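Local coordinates for protein brefeldin A esterase (Bacillus subtilis, PDB 1JKM) that probably hydrolyses the lactone brefeldin A, as a serine hydrolase of the alpha/beta hydrolase family and a bacterial homologue of mammalian hormone-sensitive lipase, at residues Gly164-Leu169 against Lys207-Leu212; Glu85-Val90 against Val172-Glu177; Val99-Gly104 against Glu180-Ser185. All blocks are in the same frame, centred on the assembly; numbering follows the deposited sequence.

Contacts 2 and 3 use the first two strands of the eight-stranded sheet; contact 1 lies among the helices. Contact 1 pairs an exposed Arg209 with a partly exposed Glu166, contact 2 a buried Ile87 with a partly exposed Trp174, and contact 3 a partly exposed Arg101 with a buried Leu182. Contacts 1 and 2 share helix 163-177; their centres are about 11 Å apart, and the Arg211-Asp176 salt bridge joins them. Contact 3 moves to strand 94-102 and the short helix 179-182. There Arg101 uses hydrogen bonds, one through water, where contact 2 is apolar and contact 1 charged. Leu182 touches Trp174 and Val175, and Leu184 touches Val175, so contacts 2 and 3 adjoin.

Contact 1 (Gly164-Leu169 against Lys207-Leu212); sequences GVEDCL and KRRGRL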
loop_
_atom_site.group_PDB
_atom_site.type_symbol
_atom_site.label_atom_id
_atom_site.label_comp_id
_atom_site.label_asym_id
_atom_site.label_seq_id
_atom_site.Cartn_x
_atom_site.Cartn_y
_atom_site.Cartn_z
ATOM N N GLY B 164 -4.816 26.124 24.141
ATOM C CA GLY B 164 -3.742 25.674 23.234
ATOM C C GLY B 164 -3.337 26.671 22.149
ATOM O O GLY B 164 -2.133 26.826 21.857
ATOM N N VAL B 165 -4.320 27.337 21.525
ATOM C CA VAL B 165 -3.971 28.280 20.471
ATOM C C VAL B 165 -3.174 29.436 21.051
ATOM O O VAL B 165 -2.150 29.850 20.499
ATOM C CB VAL B 165 -5.073 28.936 19.620
ATOM C CG1 VAL B 165 -5.217 28.235 18.300
ATOM C CG2 VAL B 165 -6.411 29.089 20.329
ATOM N N GLU B 166 -3.574 29.908 22.258
ATOM C CA GLU B 166 -2.702 30.895 22.901
ATOM C C GLU B 166 -1.309 30.386 23.139
ATOM O O GLU B 166 -0.305 31.114 23.012
ATOM C CB GLU B 166 -3.371 31.374 24.216
ATOM C CG GLU B 166 -4.675 32.078 23.911
ATOM C CD GLU B 166 -4.546 33.540 23.527
ATOM O OE1 GLU B 166 -3.450 34.115 23.406
ATOM O OE2 GLU B 166 -5.641 34.143 23.359
ATOM N N ASP B 167 -1.179 29.141 23.614
ATOM C CA ASP B 167 0.157 28.575 23.829
ATOM C C ASP B 167 0.981 28.521 22.526
ATOM O O ASP B 167 2.168 28.858 22.558
ATOM C CB ASP B 167 0.043 27.183 24.443
ATOM C CG ASP B 167 -0.406 27.042 25.873
ATOM O OD1 ASP B 167 -0.225 28.000 26.659
ATOM O OD2 ASP B 167 -0.958 25.977 26.262
ATOM N N CYS B 168 0.353 28.065 21.430
ATOM C CA CYS B 168 1.045 28.013 20.138
ATOM C C CYS B 168 1.424 29.409 19.638
ATOM O O CYS B 168 2.549 29.626 19.209
ATOM C CB CYS B 168 0.162 27.301 19.096
ATOM S SG CYS B 168 -0.157 25.525 19.408
ATOM N N LEU B 169 0.499 30.380 19.687
ATOM C CA LEU B 169 0.829 31.775 19.414
ATOM C C LEU B 169 1.974 32.295 20.266
ATOM O O LEU B 169 2.916 32.868 19.712
ATOM C CB LEU B 169 -0.393 32.678 19.591
ATOM C CG LEU B 169 -0.450 34.112 19.074
ATOM C CD1 LEU B 169 0.161 35.085 20.067
ATOM C CD2 LEU B 169 0.226 34.280 17.720
ATOM N N LYS B 207 -2.763 37.390 12.869
ATOM C CA LYS B 207 -3.291 38.460 12.051
ATOM C C LYS B 207 -4.204 39.432 12.828
ATOM O O LYS B 207 -4.179 40.636 12.584
ATOM C CB LYS B 207 -4.075 37.940 10.853
ATOM C CG LYS B 207 -4.542 39.051 9.922
ATOM C CD LYS B 207 -5.022 38.519 8.582
ATOM C CE LYS B 207 -6.527 38.670 8.453
ATOM N NZ LYS B 207 -6.926 39.316 7.181
ATOM N N ARG B 208 -5.071 38.898 13.675
ATOM C CA ARG B 208 -5.945 39.723 14.487
ATOM C C ARG B 208 -5.167 40.605 15.454
ATOM O O ARG B 208 -5.508 41.784 15.593
ATOM C CB ARG B 208 -6.907 38.842 15.276
ATOM C CG ARG B 208 -7.960 38.285 14.337
ATOM C CD ARG B 208 -9.011 37.577 15.198
ATOM N NE ARG B 208 -10.037 37.066 14.284
ATOM C CZ ARG B 208 -11.114 36.478 14.775
ATOM N NH1 ARG B 208 -11.205 36.381 16.098
ATOM N NH2 ARG B 208 -11.993 36.029 13.904
ATOM N N ARG B 209 -4.056 40.119 15.973
ATOM C CA ARG B 209 -3.294 40.830 16.977
ATOM C C ARG B 209 -2.187 41.652 16.350
ATOM O O ARG B 209 -1.308 42.112 17.070
ATOM C CB ARG B 209 -2.759 39.845 18.024
ATOM C CG ARG B 209 -3.927 39.102 18.672
ATOM C CD ARG B 209 -3.590 38.609 20.072
ATOM N NE ARG B 209 -4.783 37.969 20.660
ATOM C CZ ARG B 209 -4.678 36.921 21.485
ATOM N NH1 ARG B 209 -3.492 36.412 21.809
ATOM N NH2 ARG B 209 -5.794 36.401 21.965
ATOM N N GLY B 210 -2.164 41.801 15.027
ATOM C CA GLY B 210 -1.172 42.618 14.359
ATOM C C GLY B 210 0.205 42.012 14.266
ATOM O O GLY B 210 1.160 42.788 14.103
ATOM N N ARG B 211 0.384 40.678 14.393
ATOM C CA ARG B 211 1.750 40.169 14.265
ATOM C C ARG B 211 1.801 39.048 13.211
ATOM O O ARG B 211 2.649 38.165 13.297
ATOM C CB ARG B 211 2.444 39.797 15.561
ATOM C CG ARG B 211 3.224 41.022 16.124
ATOM C CD ARG B 211 4.143 40.719 17.260
ATOM N NE ARG B 211 5.360 39.978 16.943
ATOM C CZ ARG B 211 6.157 39.488 17.896
ATOM N NH1 ARG B 211 5.820 39.701 19.177
ATOM N NH2 ARG B 211 7.264 38.804 17.600
ATOM N N LEU B 212 1.109 39.298 12.103
ATOM C CA LEU B 212 1.198 38.434 10.926
ATOM C C LEU B 212 2.607 38.374 10.352
ATOM O O LEU B 212 3.040 37.316 9.840
ATOM C CB LEU B 212 0.216 38.846 9.850
ATOM C CG LEU B 212 -0.679 37.802 9.182
ATOM C CD1 LEU B 212 -1.174 38.245 7.825
ATOM C CD2 LEU B 212 -0.036 36.429 9.123
#
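The carboxylate of Glu166 and the guanidinium of Arg209 meet edge to edge, their planes 24° apart and so nearly coplanar. The approach is end-on: NH1 of Arg209 reaches OE1 of Glu166 at 2.8 Å, and NH2 of Arg209 reaches OE2 of Glu166 at 2.7 Å. Both oxygens lie close to the guanidinium plane and are met on their syn sides, and both N-H...O angles are close to straight, that from NH1 being 173°. Two parallel bonds of this kind resist rotation of either group about its final side-chain bond. CD1 of Leu169, almost one helical turn along from Glu166, lies 4.3 Å from NH1 of Arg209, approaching the guanidinium obliquely.

This bidentate salt bridge joins helix 163-177 of the alpha/beta hydrolase fold to the turn that ends helix 194-208. Arg209 is the first residue beyond the second helix, which ends in a Schellman motif with Gly210, at positive phi, as its C-prime residue; Arg211 N returns to Ala206 O, while the bond from Gly210 N to Lys207 O is weak at 3.4 Å. From there the Arg209 chain runs extended from CG to NE, reaching across to helix 163-177. Glu166 instead bends at its second torsion (chi2 -83°), and the two side chains cross at about a right angle. Deeper between the helices the packing is apolar: Val165 touches Leu198 and Ala201, and Leu169 touches Ala206.

Contact 2 (Glu85-Val90 against Val172-Glu177); sequences ETILGV and VLWVDE
This is an apolar helix-on-sheet contact of the alpha/beta hydrolase fold, in which Ile87 of strand 80-88 sits over the indole of Trp174 near the end of helix 163-177. The strand is an outermost one of the chain's mixed sheet, antiparallel to strand 94-102, so the tryptophan packs at the sheet's margin. The CA atoms of Ile87 and Trp174 are 8.0 Å apart, the nearest such pair between the two segments.

A CH-pi interaction carries the contact. CG2 of Ile87 lies 3.3 Å from the centroid of the five-membered ring of Trp174 and only 8° off its normal, which puts the methyl over the pyrrole part of the indole and not over its benzene part. Its distances to CD1 and to NE1 of Trp174 are both 3.4 Å. The branch is delivered by chi1 of 67°, which sets CG1 between the backbone N and the carbonyl carbon and leaves CG2 anti to that carbon. CG1 in turn carries CD1 of Ile87 to 4.1 Å from CB of Trp174, where the second branch meets the methylene that carries the indole.

Around this pair, Trp174 also touches Leu97 of strand 94-102 and Leu182 of helix 179-182, and its ring stacks with that of His178. Ile87 is fixed in the sheet by backbone hydrogen bonding to Ile95, against whose side chain it packs. Two residues back along the strand, Glu85 uses the aliphatic part of its chain at the far end of the indole. It crosses the tryptophan side chain at about a right angle, with CG of Glu85 at 4.0 Å from CH2 of Trp174.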
loop_
_atom_site.group_PDB
_atom_site.type_symbol
_atom_site.label_atom_id
_atom_site.label_comp_id
_atom_site.label_asym_id
_atom_site.label_seq_id
_atom_site.Cartn_x
_atom_site.Cartn_y
_atom_site.Cartn_z
ATOM N N GLU B 85 13.861 24.457 25.522
ATOM C CA GLU B 85 13.738 25.820 26.011
ATOM C C GLU B 85 12.412 25.874 26.775
ATOM O O GLU B 85 11.523 25.073 26.486
ATOM C CB GLU B 85 13.718 26.869 24.922
ATOM C CG GLU B 85 14.941 26.979 24.050
ATOM C CD GLU B 85 16.062 27.855 24.561
ATOM O OE1 GLU B 85 15.943 28.471 25.641
ATOM O OE2 GLU B 85 17.096 27.930 23.848
ATOM N N THR B 86 12.318 26.745 27.775
ATOM C CA THR B 86 11.021 26.960 28.411
ATOM C C THR B 86 10.637 28.423 28.257
ATOM O O THR B 86 11.522 29.281 28.349
ATOM C CB THR B 86 11.124 26.566 29.894
ATOM O OG1 THR B 86 11.548 25.196 30.007
ATOM C CG2 THR B 86 9.800 26.771 30.598
ATOM N N ILE B 87 9.435 28.730 27.811
ATOM C CA ILE B 87 8.894 30.076 27.850
ATOM C C ILE B 87 7.620 30.089 28.683
ATOM O O ILE B 87 7.097 29.019 29.026
ATOM C CB ILE B 87 8.565 30.570 26.414
ATOM C CG1 ILE B 87 7.416 29.775 25.822
ATOM C CG2 ILE B 87 9.813 30.503 25.539
ATOM C CD1 ILE B 87 6.961 30.145 24.429
ATOM N N LEU B 88 7.082 31.264 28.983
ATOM C CA LEU B 88 5.794 31.327 29.669
ATOM C C LEU B 88 4.670 31.766 28.736
ATOM O O LEU B 88 4.857 32.669 27.926
ATOM C CB LEU B 88 5.846 32.300 30.854
ATOM C CG LEU B 88 6.669 31.839 32.062
ATOM C CD1 LEU B 88 7.810 32.805 32.323
ATOM C CD2 LEU B 88 5.763 31.707 33.274
ATOM N N GLY B 89 3.483 31.203 28.941
ATOM C CA GLY B 89 2.340 31.560 28.117
ATOM C C GLY B 89 1.416 32.486 28.901
ATOM O O GLY B 89 1.725 33.012 29.974
ATOM N N VAL B 90 0.195 32.617 28.414
ATOM C CA VAL B 90 -0.694 33.718 28.801
ATOM C C VAL B 90 -1.213 33.581 30.217
ATOM O O VAL B 90 -1.583 34.574 30.873
ATOM C CB VAL B 90 -1.775 33.795 27.709
ATOM C CG1 VAL B 90 -3.068 34.453 28.121
ATOM C CG2 VAL B 90 -1.157 34.552 26.524
ATOM N N VAL B 172 5.177 30.846 18.706
ATOM C CA VAL B 172 5.525 31.430 17.402
ATOM C C VAL B 172 6.136 32.814 17.579
ATOM O O VAL B 172 7.192 33.085 17.024
ATOM C CB VAL B 172 4.313 31.465 16.442
ATOM C CG1 VAL B 172 4.499 32.394 15.254
ATOM C CG2 VAL B 172 4.022 30.059 15.907
ATOM N N LEU B 173 5.518 33.680 18.381
ATOM C CA LEU B 173 6.100 34.995 18.666
ATOM C C LEU B 173 7.457 34.947 19.333
ATOM O O LEU B 173 8.408 35.621 18.906
ATOM C CB LEU B 173 5.136 35.784 19.563
ATOM C CG LEU B 173 3.756 36.077 18.993
ATOM C CD1 LEU B 173 2.955 36.915 19.983
ATOM C CD2 LEU B 173 3.843 36.772 17.635
ATOM N N TRP B 174 7.653 34.029 20.290
ATOM C CA TRP B 174 8.983 33.830 20.842
ATOM C C TRP B 174 10.041 33.469 19.824
ATOM O O TRP B 174 11.195 33.919 19.813
ATOM C CB TRP B 174 8.910 32.756 21.946
ATOM C CG TRP B 174 10.191 32.650 22.713
ATOM C CD1 TRP B 174 10.534 33.345 23.844
ATOM C CD2 TRP B 174 11.299 31.796 22.407
ATOM N NE1 TRP B 174 11.797 32.967 24.256
ATOM C CE2 TRP B 174 12.283 32.016 23.386
ATOM C CE3 TRP B 174 11.554 30.865 21.395
ATOM C CZ2 TRP B 174 13.502 31.342 23.381
ATOM C CZ3 TRP B 174 12.763 30.197 21.394
ATOM C CH2 TRP B 174 13.726 30.438 22.381
ATOM N N VAL B 175 9.688 32.512 18.943
ATOM C CA VAL B 175 10.623 32.064 17.919
ATOM C C VAL B 175 10.931 33.220 16.974
ATOM O O VAL B 175 12.079 33.405 16.603
ATOM C CB VAL B 175 10.037 30.855 17.134
ATOM C CG1 VAL B 175 10.941 30.441 15.989
ATOM C CG2 VAL B 175 9.821 29.669 18.064
ATOM N N ASP B 176 9.928 33.992 16.585
ATOM C CA ASP B 176 10.091 35.149 15.731
ATOM C C ASP B 176 11.055 36.168 16.355
ATOM O O ASP B 176 12.047 36.560 15.735
ATOM C CB ASP B 176 8.721 35.820 15.527
ATOM C CG ASP B 176 8.887 37.047 14.644
ATOM O OD1 ASP B 176 9.451 36.927 13.536
ATOM O OD2 ASP B 176 8.455 38.131 15.073
ATOM N N GLU B 177 10.896 36.381 17.673
ATOM C CA GLU B 177 11.820 37.268 18.377
ATOM C C GLU B 177 13.230 36.699 18.396
ATOM O O GLU B 177 14.179 37.473 18.522
ATOM C CB GLU B 177 11.389 37.584 19.806
ATOM C CG GLU B 177 9.950 38.023 19.989
ATOM C CD GLU B 177 9.421 37.674 21.377
ATOM O OE1 GLU B 177 10.253 37.491 22.301
ATOM O OE2 GLU B 177 8.181 37.581 21.558
#

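Contact 3 (Val99-Gly104 against Glu180-Ser185); sequences VFRPAG and ESLGLS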
loop_
_atom_site.group_PDB
_atom_site.type_symbol
_atom_site.label_atom_id
_atom_site.label_comp_id
_atom_site.label_asym_id
_atom_site.label_seq_id
_atom_site.Cartn_x
_atom_site.Cartn_y
_atom_site.Cartn_z
ATOM N N VAL B 99 13.700 21.602 20.543
ATOM C CA VAL B 99 14.447 22.110 19.411
ATOM C C VAL B 99 15.367 21.057 18.801
ATOM O O VAL B 99 16.195 20.408 19.437
ATOM C CB VAL B 99 15.318 23.325 19.801
ATOM C CG1 VAL B 99 16.097 23.875 18.612
ATOM C CG2 VAL B 99 14.465 24.433 20.407
ATOM N N PHE B 100 15.240 20.839 17.495
ATOM C CA PHE B 100 15.976 19.859 16.727
ATOM C C PHE B 100 16.752 20.550 15.615
ATOM O O PHE B 100 16.178 21.398 14.907
ATOM C CB PHE B 100 14.960 18.922 16.035
ATOM C CG PHE B 100 14.045 18.181 16.960
ATOM C CD1 PHE B 100 12.907 18.777 17.490
ATOM C CD2 PHE B 100 14.318 16.857 17.287
ATOM C CE1 PHE B 100 12.063 18.099 18.340
ATOM C CE2 PHE B 100 13.469 16.165 18.138
ATOM C CZ PHE B 100 12.354 16.773 18.662
ATOM N N ARG B 101 18.039 20.282 15.475
ATOM C CA ARG B 101 18.756 20.823 14.305
ATOM C C ARG B 101 19.806 19.842 13.823
ATOM O O ARG B 101 20.228 18.962 14.585
ATOM C CB ARG B 101 19.355 22.177 14.701
ATOM C CG ARG B 101 20.227 22.056 15.935
ATOM C CD ARG B 101 21.141 23.273 16.088
ATOM N NE ARG B 101 20.358 24.438 16.462
ATOM C CZ ARG B 101 20.227 25.528 15.705
ATOM N NH1 ARG B 101 20.834 25.634 14.533
ATOM N NH2 ARG B 101 19.474 26.497 16.196
ATOM N N PRO B 102 20.182 19.897 12.553
ATOM C CA PRO B 102 21.225 19.053 11.995
ATOM C C PRO B 102 22.576 19.226 12.685
ATOM O O PRO B 102 23.018 20.355 12.853
ATOM C CB PRO B 102 21.328 19.460 10.540
ATOM C CG PRO B 102 20.540 20.689 10.360
ATOM C CD PRO B 102 19.850 21.022 11.648
ATOM N N ALA B 103 23.174 18.152 13.181
ATOM C CA ALA B 103 24.484 18.245 13.829
ATOM C C ALA B 103 25.535 18.769 12.851
ATOM O O ALA B 103 25.699 18.237 11.756
ATOM C CB ALA B 103 24.938 16.901 14.366
ATOM N N GLY B 104 26.205 19.849 13.231
ATOM C CA GLY B 104 27.490 20.205 12.638
ATOM C C GLY B 104 27.263 20.990 11.350
ATOM O O GLY B 104 27.986 20.855 10.363
ATOM N N GLU B 180 17.532 35.498 15.220
ATOM C CA GLU B 180 18.992 35.555 15.244
ATOM C C GLU B 180 19.640 34.506 16.125
ATOM O O GLU B 180 20.536 33.789 15.672
ATOM C CB GLU B 180 19.477 36.951 15.656
ATOM C CG GLU B 180 19.774 37.779 14.405
ATOM C CD GLU B 180 18.535 38.528 13.945
ATOM O OE1 GLU B 180 18.182 39.531 14.608
ATOM O OE2 GLU B 180 17.942 38.094 12.930
ATOM N N SER B 181 19.185 34.331 17.367
ATOM C CA SER B 181 19.905 33.452 18.291
ATOM C C SER B 181 19.697 31.998 17.909
ATOM O O SER B 181 20.536 31.128 18.147
ATOM C CB SER B 181 19.468 33.732 19.730
ATOM O OG SER B 181 18.214 33.136 20.036
ATOM N N LEU B 182 18.524 31.706 17.341
ATOM C CA LEU B 182 18.195 30.364 16.884
ATOM C C LEU B 182 18.865 30.038 15.572
ATOM O O LEU B 182 19.077 28.866 15.266
ATOM C CB LEU B 182 16.679 30.205 16.800
ATOM C CG LEU B 182 15.967 29.908 18.126
ATOM C CD1 LEU B 182 14.479 29.766 17.897
ATOM C CD2 LEU B 182 16.537 28.657 18.785
ATOM N N GLY B 183 19.257 31.044 14.811
ATOM C CA GLY B 183 19.899 30.866 13.514
ATOM C C GLY B 183 18.853 30.502 12.458
ATOM O O GLY B 183 19.049 29.522 11.758
ATOM N N LEU B 184 17.781 31.277 12.356
ATOM C CA LEU B 184 16.747 31.010 11.374
ATOM C C LEU B 184 16.696 32.045 10.257
ATOM O O LEU B 184 16.600 33.263 10.468
ATOM C CB LEU B 184 15.364 30.936 12.003
ATOM C CG LEU B 184 15.185 30.115 13.283
ATOM C CD1 LEU B 184 13.789 30.398 13.836
ATOM C CD2 LEU B 184 15.428 28.647 13.002
ATOM N N SER B 185 16.465 31.525 9.052
ATOM C CA SER B 185 16.196 32.340 7.885
ATOM C C SER B 185 14.723 32.400 7.548
ATOM O O SER B 185 14.374 33.175 6.656
ATOM C CB SER B 185 16.987 31.862 6.659
ATOM O OG SER B 185 16.735 30.475 6.445
HETATM O O HOH W 1 20.971 27.625 12.168
#
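Arg101 NH2 donates to the backbone oxygen of Leu182 at 2.6 Å, with an N-H...O angle of 163°. The bond ties strand 94-102 of the alpha/beta hydrolase sheet to the last residue of helix 179-182. It arrives on a lone pair, in the carbonyl plane, with a C=O...N angle of 144°, the oxygen lying close to the guanidinium plane.

A water broadens the grip: it accepts from NH1 of Arg101 at 3.1 Å and donates to O of Gly183 at 2.7 Å, so the guanidinium edge serves one carbonyl directly and the next through the water. The helix end is shaped by a Schellman motif in which Gly183, at positive phi, is the C-prime residue and Leu184 N bonds to Arg179 O.

On the strand side, backbone hydrogen bonding to Glu81 holds Arg101, whose side chain also touches Glu81 and Val143. A bend at chi3 (71°) turns the guanidinium toward the helix end. Leu182 packs inward on Val175 of helix 163-177, and CD2 of Leu182 stands 4.5 Å from NH2 of Arg101.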